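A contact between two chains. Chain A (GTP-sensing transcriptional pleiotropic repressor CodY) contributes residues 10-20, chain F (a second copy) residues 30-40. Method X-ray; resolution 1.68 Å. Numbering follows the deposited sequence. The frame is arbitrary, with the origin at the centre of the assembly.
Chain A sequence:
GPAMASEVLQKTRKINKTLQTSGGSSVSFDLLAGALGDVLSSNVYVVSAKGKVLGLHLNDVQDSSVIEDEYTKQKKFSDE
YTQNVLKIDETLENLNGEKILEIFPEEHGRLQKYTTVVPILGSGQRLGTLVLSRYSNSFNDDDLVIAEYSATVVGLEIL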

ATOM      1  N   GLN A  10     -16.209 -29.047  -3.405  1.00 18.42           N
ATOM      2  CA  GLN A  10     -15.773 -29.169  -1.973  1.00 22.76           C
ATOM      3  C   GLN A  10     -14.322 -28.749  -1.872  1.00 25.77           C
ATOM      4  O   GLN A  10     -13.932 -28.126  -0.840  1.00 29.22           O
ATOM      5  CB  GLN A  10     -15.882 -30.546  -1.423  1.00 27.31           C
ATOM      6  CG  GLN A  10     -17.352 -31.005  -1.226  1.00 30.21           C
ATOM      7  CD  GLN A  10     -17.451 -32.426  -0.636  1.00 37.46           C
ATOM      8  OE1 GLN A  10     -16.686 -32.793   0.297  1.00 39.00           O
ATOM      9  NE2 GLN A  10     -18.376 -33.237  -1.150  1.00 41.27           N
ATOM     10  N   LYS A  11     -13.546 -29.120  -2.863  1.00 23.70           N
ATOM     11  CA  LYS A  11     -12.055 -28.746  -2.875  1.00 22.70           C
ATOM     12  C   LYS A  11     -11.876 -27.269  -3.118  1.00 23.00           C
ATOM     13  O   LYS A  11     -11.101 -26.636  -2.396  1.00 28.20           O
ATOM     14  CB  LYS A  11     -11.308 -29.538  -3.868  1.00 25.70           C
ATOM     15  CG  LYS A  11     -11.143 -30.974  -3.484  1.00 31.10           C
ATOM     16  CD  LYS A  11     -10.491 -31.725  -4.599  1.00 32.98           C
ATOM     17  CE  LYS A  11     -10.088 -33.174  -4.205  1.00 29.02           C
ATOM     18  NZ  LYS A  11      -9.298 -33.760  -5.289  1.00 28.32           N
ATOM     19  N   THR A  12     -12.614 -26.669  -4.042  1.00 23.46           N
ATOM     20  CA  THR A  12     -12.662 -25.238  -4.243  1.00 22.73           C
ATOM     21  C   THR A  12     -13.034 -24.540  -2.953  1.00 26.65           C
ATOM     22  O   THR A  12     -12.500 -23.447  -2.617  1.00 24.87           O
ATOM     23  CB  THR A  12     -13.660 -24.930  -5.391  1.00 27.50           C
ATOM     24  OG1 THR A  12     -13.081 -25.406  -6.611  1.00 25.37           O
ATOM     25  CG2 THR A  12     -13.875 -23.508  -5.492  1.00 35.21           C
ATOM     26  N   ARG A  13     -14.002 -25.091  -2.220  1.00 24.29           N
ATOM     27  CA  ARG A  13     -14.473 -24.437  -0.988  1.00 25.36           C
ATOM     28  C   ARG A  13     -13.320 -24.448   0.079  1.00 24.29           C
ATOM     29  O   ARG A  13     -13.177 -23.475   0.850  1.00 27.19           O
ATOM     30  CB  ARG A  13     -15.743 -25.063  -0.493  1.00 25.86           C
ATOM     31  CG  ARG A  13     -16.899 -24.366  -1.206  1.00 22.68           C
ATOM     32  CD  ARG A  13     -18.220 -25.211  -1.115  1.00 22.69           C
ATOM     33  NE  ARG A  13     -19.271 -24.418  -1.682  1.00 24.46           N
ATOM     34  CZ  ARG A  13     -20.545 -24.870  -1.810  1.00 29.15           C
ATOM     35  NH1 ARG A  13     -20.875 -26.078  -1.360  1.00 30.01           N
ATOM     36  NH2 ARG A  13     -21.484 -24.078  -2.344  1.00 27.14           N
ATOM     37  N   LYS A  14     -12.535 -25.503   0.119  1.00 26.35           N
ATOM     38  CA  LYS A  14     -11.357 -25.601   1.016  1.00 26.74           C
ATOM     39  C   LYS A  14     -10.349 -24.595   0.640  1.00 30.37           C
ATOM     40  O   LYS A  14      -9.866 -23.872   1.557  1.00 33.78           O
ATOM     41  CB  LYS A  14     -10.744 -26.973   1.001  1.00 33.30           C
ATOM     42  CG  LYS A  14     -11.465 -27.972   1.846  1.00 43.54           C
ATOM     43  CD  LYS A  14     -10.727 -29.321   2.025  1.00 51.38           C
ATOM     44  CE  LYS A  14     -11.765 -30.439   2.213  1.00 61.80           C
ATOM     45  NZ  LYS A  14     -11.239 -31.627   2.915  1.00 60.11           N
ATOM     46  N   ILE A  15      -9.981 -24.546  -0.607  1.00 25.38           N
ATOM     47  CA  ILE A  15      -9.036 -23.544  -1.094  1.00 27.89           C
ATOM     48  C   ILE A  15      -9.530 -22.135  -0.722  1.00 31.28           C
ATOM     49  O   ILE A  15      -8.734 -21.323  -0.204  1.00 29.46           O
ATOM     50  CB  ILE A  15      -8.757 -23.611  -2.601  1.00 25.93           C
ATOM     51  CG1 ILE A  15      -8.134 -24.935  -3.045  1.00 27.45           C
ATOM     52  CG2 ILE A  15      -7.932 -22.392  -3.138  1.00 25.76           C
ATOM     53  CD1 ILE A  15      -6.758 -25.262  -2.543  1.00 31.05           C
ATOM     54  N   ASN A  16     -10.821 -21.827  -0.972  1.00 25.79           N
ATOM     55  CA  ASN A  16     -11.335 -20.503  -0.773  1.00 27.47           C
ATOM     56  C   ASN A  16     -11.338 -20.142   0.703  1.00 26.30           C
ATOM     57  O   ASN A  16     -11.129 -18.956   1.055  1.00 31.74           O
ATOM     58  CB  ASN A  16     -12.744 -20.318  -1.430  1.00 25.32           C
ATOM     59  CG  ASN A  16     -12.681 -20.329  -2.970  1.00 27.95           C
ATOM     60  OD1 ASN A  16     -11.597 -20.159  -3.603  1.00 25.78           O
ATOM     61  ND2 ASN A  16     -13.880 -20.480  -3.612  1.00 28.55           N
ATOM     62  N   LYS A  17     -11.499 -21.137   1.573  1.00 25.35           N
ATOM     63  CA  LYS A  17     -11.468 -20.854   3.038  1.00 28.05           C
ATOM     64  C   LYS A  17     -10.062 -20.405   3.384  1.00 32.41           C
ATOM     65  O   LYS A  17      -9.917 -19.448   4.180  1.00 35.60           O
ATOM     66  CB  LYS A  17     -11.865 -22.049   3.905  1.00 36.13           C
ATOM     67  CG  LYS A  17     -13.390 -22.292   3.991  1.00 43.50           C
ATOM     68  CD  LYS A  17     -13.660 -23.608   4.713  1.00 57.84           C
ATOM     69  CE  LYS A  17     -14.903 -24.373   4.165  1.00 68.53           C
ATOM     70  NZ  LYS A  17     -14.760 -25.864   4.003  1.00 82.94           N
ATOM     71  N   THR A  18      -9.079 -21.056   2.801  1.00 30.67           N
ATOM     72  CA  THR A  18      -7.689 -20.636   3.007  1.00 32.93           C
ATOM     73  C   THR A  18      -7.440 -19.228   2.495  1.00 41.50           C
ATOM     74  O   THR A  18      -6.792 -18.402   3.194  1.00 43.45           O
ATOM     75  CB  THR A  18      -6.720 -21.642   2.394  1.00 28.52           C
ATOM     76  OG1 THR A  18      -6.830 -22.842   3.131  1.00 34.19           O
ATOM     77  CG2 THR A  18      -5.194 -21.142   2.485  1.00 27.91           C
ATOM     78  N   LEU A  19      -7.942 -18.929   1.300  1.00 35.64           N
ATOM     79  CA  LEU A  19      -7.804 -17.590   0.691  1.00 38.99           C
ATOM     80  C   LEU A  19      -8.578 -16.493   1.381  1.00 50.55           C
ATOM     81  O   LEU A  19      -8.008 -15.440   1.701  1.00 46.91           O
ATOM     82  CB  LEU A  19      -8.212 -17.617  -0.767  1.00 34.79           C
ATOM     83  CG  LEU A  19      -7.328 -18.451  -1.595  1.00 32.20           C
ATOM     84  CD1 LEU A  19      -7.933 -18.475  -2.999  1.00 33.57           C
ATOM     85  CD2 LEU A  19      -5.851 -17.893  -1.593  1.00 34.84           C
ATOM     86  N   GLN A  20      -9.883 -16.707   1.525  1.00 56.08           N
ATOM     87  CA  GLN A  20     -10.772 -15.731   2.162  1.00 46.92           C
ATOM     88  C   GLN A  20     -10.257 -15.328   3.506  1.00 36.08           C
ATOM     89  O   GLN A  20     -10.589 -14.286   3.995  1.00 64.77           O
ATOM     90  CB  GLN A  20     -12.185 -16.267   2.356  1.00 40.58           C
ATOM     91  CG  GLN A  20     -13.000 -16.162   1.090  1.00 41.65           C
ATOM     92  CD  GLN A  20     -14.115 -17.179   1.042  1.00 39.16           C
ATOM     93  OE1 GLN A  20     -14.434 -17.787   2.037  1.00 52.37           O
ATOM     94  NE2 GLN A  20     -14.683 -17.375  -0.122  1.00 37.05           N
TER
ATOM     95  N   ASP F  30       3.056 -20.382   1.472  1.00 22.81           N
ATOM     96  CA  ASP F  30       2.955 -21.693   2.106  1.00 21.01           C
ATOM     97  C   ASP F  30       1.506 -22.114   2.460  1.00 25.33           C
ATOM     98  O   ASP F  30       1.206 -23.296   2.402  1.00 25.03           O
ATOM     99  CB  ASP F  30       3.808 -21.759   3.371  1.00 25.19           C
ATOM    100  CG  ASP F  30       5.288 -21.996   3.065  1.00 26.60           C
ATOM    101  OD1 ASP F  30       5.691 -22.182   1.932  1.00 25.23           O
ATOM    102  OD2 ASP F  30       6.150 -21.804   4.022  1.00 32.07           O
ATOM    103  N   LEU F  31       0.658 -21.195   2.868  1.00 21.25           N
ATOM    104  CA  LEU F  31      -0.666 -21.567   3.304  1.00 21.62           C
ATOM    105  C   LEU F  31      -1.462 -22.030   2.034  1.00 23.94           C
ATOM    106  O   LEU F  31      -2.100 -23.112   2.137  1.00 24.30           O
ATOM    107  CB  LEU F  31      -1.373 -20.415   3.897  1.00 28.93           C
ATOM    108  CG  LEU F  31      -0.899 -20.130   5.308  1.00 34.84           C
ATOM    109  CD1 LEU F  31      -1.559 -18.834   5.726  1.00 40.05           C
ATOM    110  CD2 LEU F  31      -1.305 -21.266   6.234  1.00 45.67           C
ATOM    111  N   LEU F  32      -1.343 -21.294   0.935  1.00 21.93           N
ATOM    112  CA  LEU F  32      -1.994 -21.771  -0.306  1.00 24.76           C
ATOM    113  C   LEU F  32      -1.438 -23.065  -0.801  1.00 26.06           C
ATOM    114  O   LEU F  32      -2.179 -24.000  -1.183  1.00 24.47           O
ATOM    115  CB  LEU F  32      -1.942 -20.697  -1.411  1.00 23.98           C
ATOM    116  CG  LEU F  32      -2.534 -21.031  -2.796  1.00 18.18           C
ATOM    117  CD1 LEU F  32      -4.029 -21.486  -2.606  1.00 22.68           C
ATOM    118  CD2 LEU F  32      -2.386 -19.869  -3.665  1.00 23.73           C
ATOM    119  N   ALA F  33      -0.115 -23.214  -0.803  1.00 24.13           N
ATOM    120  CA  ALA F  33       0.503 -24.432  -1.225  1.00 22.89           C
ATOM    121  C   ALA F  33       0.064 -25.640  -0.383  1.00 22.23           C
ATOM    122  O   ALA F  33      -0.040 -26.791  -0.903  1.00 24.70           O
ATOM    123  CB  ALA F  33       2.058 -24.310  -1.211  1.00 23.16           C
ATOM    124  N   GLY F  34      -0.115 -25.424   0.923  1.00 23.42           N
ATOM    125  CA  GLY F  34      -0.553 -26.440   1.861  1.00 24.43           C
ATOM    126  C   GLY F  34      -2.036 -26.872   1.501  1.00 20.94           C
ATOM    127  O   GLY F  34      -2.314 -28.064   1.587  1.00 27.18           O
ATOM    128  N   ALA F  35      -2.843 -25.881   1.247  1.00 22.58           N
ATOM    129  CA  ALA F  35      -4.295 -26.168   0.885  1.00 25.07           C
ATOM    130  C   ALA F  35      -4.289 -26.932  -0.428  1.00 26.83           C
ATOM    131  O   ALA F  35      -4.960 -27.941  -0.523  1.00 24.10           O
ATOM    132  CB  ALA F  35      -5.102 -24.916   0.761  1.00 29.85           C
ATOM    133  N   LEU F  36      -3.577 -26.462  -1.420  1.00 23.02           N
ATOM    134  CA  LEU F  36      -3.425 -27.255  -2.682  1.00 24.09           C
ATOM    135  C   LEU F  36      -2.867 -28.640  -2.543  1.00 24.75           C
ATOM    136  O   LEU F  36      -3.345 -29.657  -3.185  1.00 23.97           O
ATOM    137  CB  LEU F  36      -2.585 -26.544  -3.664  1.00 25.12           C
ATOM    138  CG  LEU F  36      -3.203 -25.462  -4.370  1.00 27.01           C
ATOM    139  CD1 LEU F  36      -2.088 -24.586  -5.036  1.00 31.36           C
ATOM    140  CD2 LEU F  36      -4.305 -26.116  -5.402  1.00 30.13           C
ATOM    141  N   GLY F  37      -1.758 -28.757  -1.738  1.00 21.68           N
ATOM    142  CA  GLY F  37      -1.190 -29.996  -1.551  1.00 29.79           C
ATOM    143  C   GLY F  37      -2.051 -31.075  -0.841  1.00 25.71           C
ATOM    144  O   GLY F  37      -1.892 -32.251  -1.205  1.00 23.74           O
ATOM    145  N   ASP F  38      -2.960 -30.555   0.053  1.00 37.85           N
ATOM    146  CA  ASP F  38      -3.909 -31.324   0.745  1.00 30.56           C
ATOM    147  C   ASP F  38      -4.901 -31.786  -0.298  1.00 22.52           C
ATOM    148  O   ASP F  38      -5.092 -32.998  -0.346  1.00 27.41           O
ATOM    149  CB  ASP F  38      -4.574 -30.615   1.932  1.00 29.24           C
ATOM    150  CG  ASP F  38      -5.617 -31.451   2.583  1.00 50.51           C
ATOM    151  OD1 ASP F  38      -5.260 -32.494   3.185  1.00 65.28           O
ATOM    152  OD2 ASP F  38      -6.816 -31.087   2.519  1.00 57.77           O
ATOM    153  N   VAL F  39      -5.542 -30.863  -1.034  1.00 20.41           N
ATOM    154  CA  VAL F  39      -6.753 -31.315  -1.911  1.00 20.25           C
ATOM    155  C   VAL F  39      -6.242 -31.972  -3.238  1.00 21.77           C
ATOM    156  O   VAL F  39      -7.065 -32.822  -3.833  1.00 36.25           O
ATOM    157  CB  VAL F  39      -7.711 -30.145  -2.203  1.00 27.81           C
ATOM    158  CG1 VAL F  39      -8.265 -29.465  -0.972  1.00 30.10           C
ATOM    159  CG2 VAL F  39      -7.130 -29.183  -3.190  1.00 29.45           C
ATOM    160  N   LEU F  40      -4.984 -31.944  -3.541  1.00 20.66           N
ATOM    161  CA  LEU F  40      -4.410 -32.652  -4.622  1.00 23.92           C
ATOM    162  C   LEU F  40      -3.436 -33.740  -4.276  1.00 24.52           C
ATOM    163  O   LEU F  40      -2.908 -34.416  -5.179  1.00 24.61           O
ATOM    164  CB  LEU F  40      -3.893 -31.740  -5.687  1.00 26.25           C
ATOM    165  CG  LEU F  40      -4.656 -30.523  -6.149  1.00 23.71           C
ATOM    166  CD1 LEU F  40      -3.911 -29.753  -7.192  1.00 31.87           C
ATOM    167  CD2 LEU F  40      -6.006 -31.063  -6.816  1.00 27.35           C
TER

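The one hydrogen bond across the contact between these two copies of CodY runs from NZ of K11(A) to the main-chain O of V39(F), at 2.8 Å. The acceptor is a main-chain carbonyl, so the bond does not draw on the side chain of V39(F). K11(A) reaches it with chi1 in the m well and the three following torsions near t, so the extended aliphatic chain lies along V39(F); CG of K11(A) is 3.8 Å from CB of V39(F). The same lysine thus serves as a polar tether at its tip and as packing surface along its stem.

A second lysine offers a looser attraction. NZ of K14(A) stands 4.5 Å from OD2 of D38(F), opposite charges near each other but beyond a salt bridge, and both residues are exposed. The methylenes of K14(A) come closer to the partner helix than its charge does: CD of K14(A) lies 3.9 Å from CG1 of V39(F).

The two helices, residues 10-20 of chain A and 30-39 of chain F, pack nearly antiparallel, with an angle of 166° between their N-to-C directions and a closest axial approach of 9.4 Å. The centre of the packing is I15(A), a knob set in a hole formed by L32(F), A35(F), L36(F) and V39(F). Its CA-to-CB bond points sideways, but with chi1 and chi2 both m the end of the chain comes nearer to chain F. CD1 of I15(A) lies 3.7 Å from CB of A35(F), 3.9 Å from CD2 of L36(F) and 4.0 Å from CG2 of V39(F), while CG2 of I15(A) meets CD1 of L32(F) at 4.0 Å. The small side chain of A35(F) accompanies a close backbone approach here: CD1 of I15(A) is 3.6 Å from N of L36(F), and the CA atoms of I15(A) and A35(F) are 5.8 Å apart.

One turn further along chain A, T18(A) points toward the partner and fits against the first turns of its helix. OG1 of T18(A) is 3.6 Å from CB of A35(F), a van der Waals contact, and CG2 of T18(A) is 3.7 Å from O of L31(F), a carbonyl already accepting a hydrogen bond from N of A35(F). L19(A) extends the apolar patch, with its CD2 at 4.2 Å from CD1 of L32(F). T12(A), whose CA-to-CB bond points away, makes no contact. Together the two stretches bury 498 Å², to which V39(F) and I15(A) make the largest contributions.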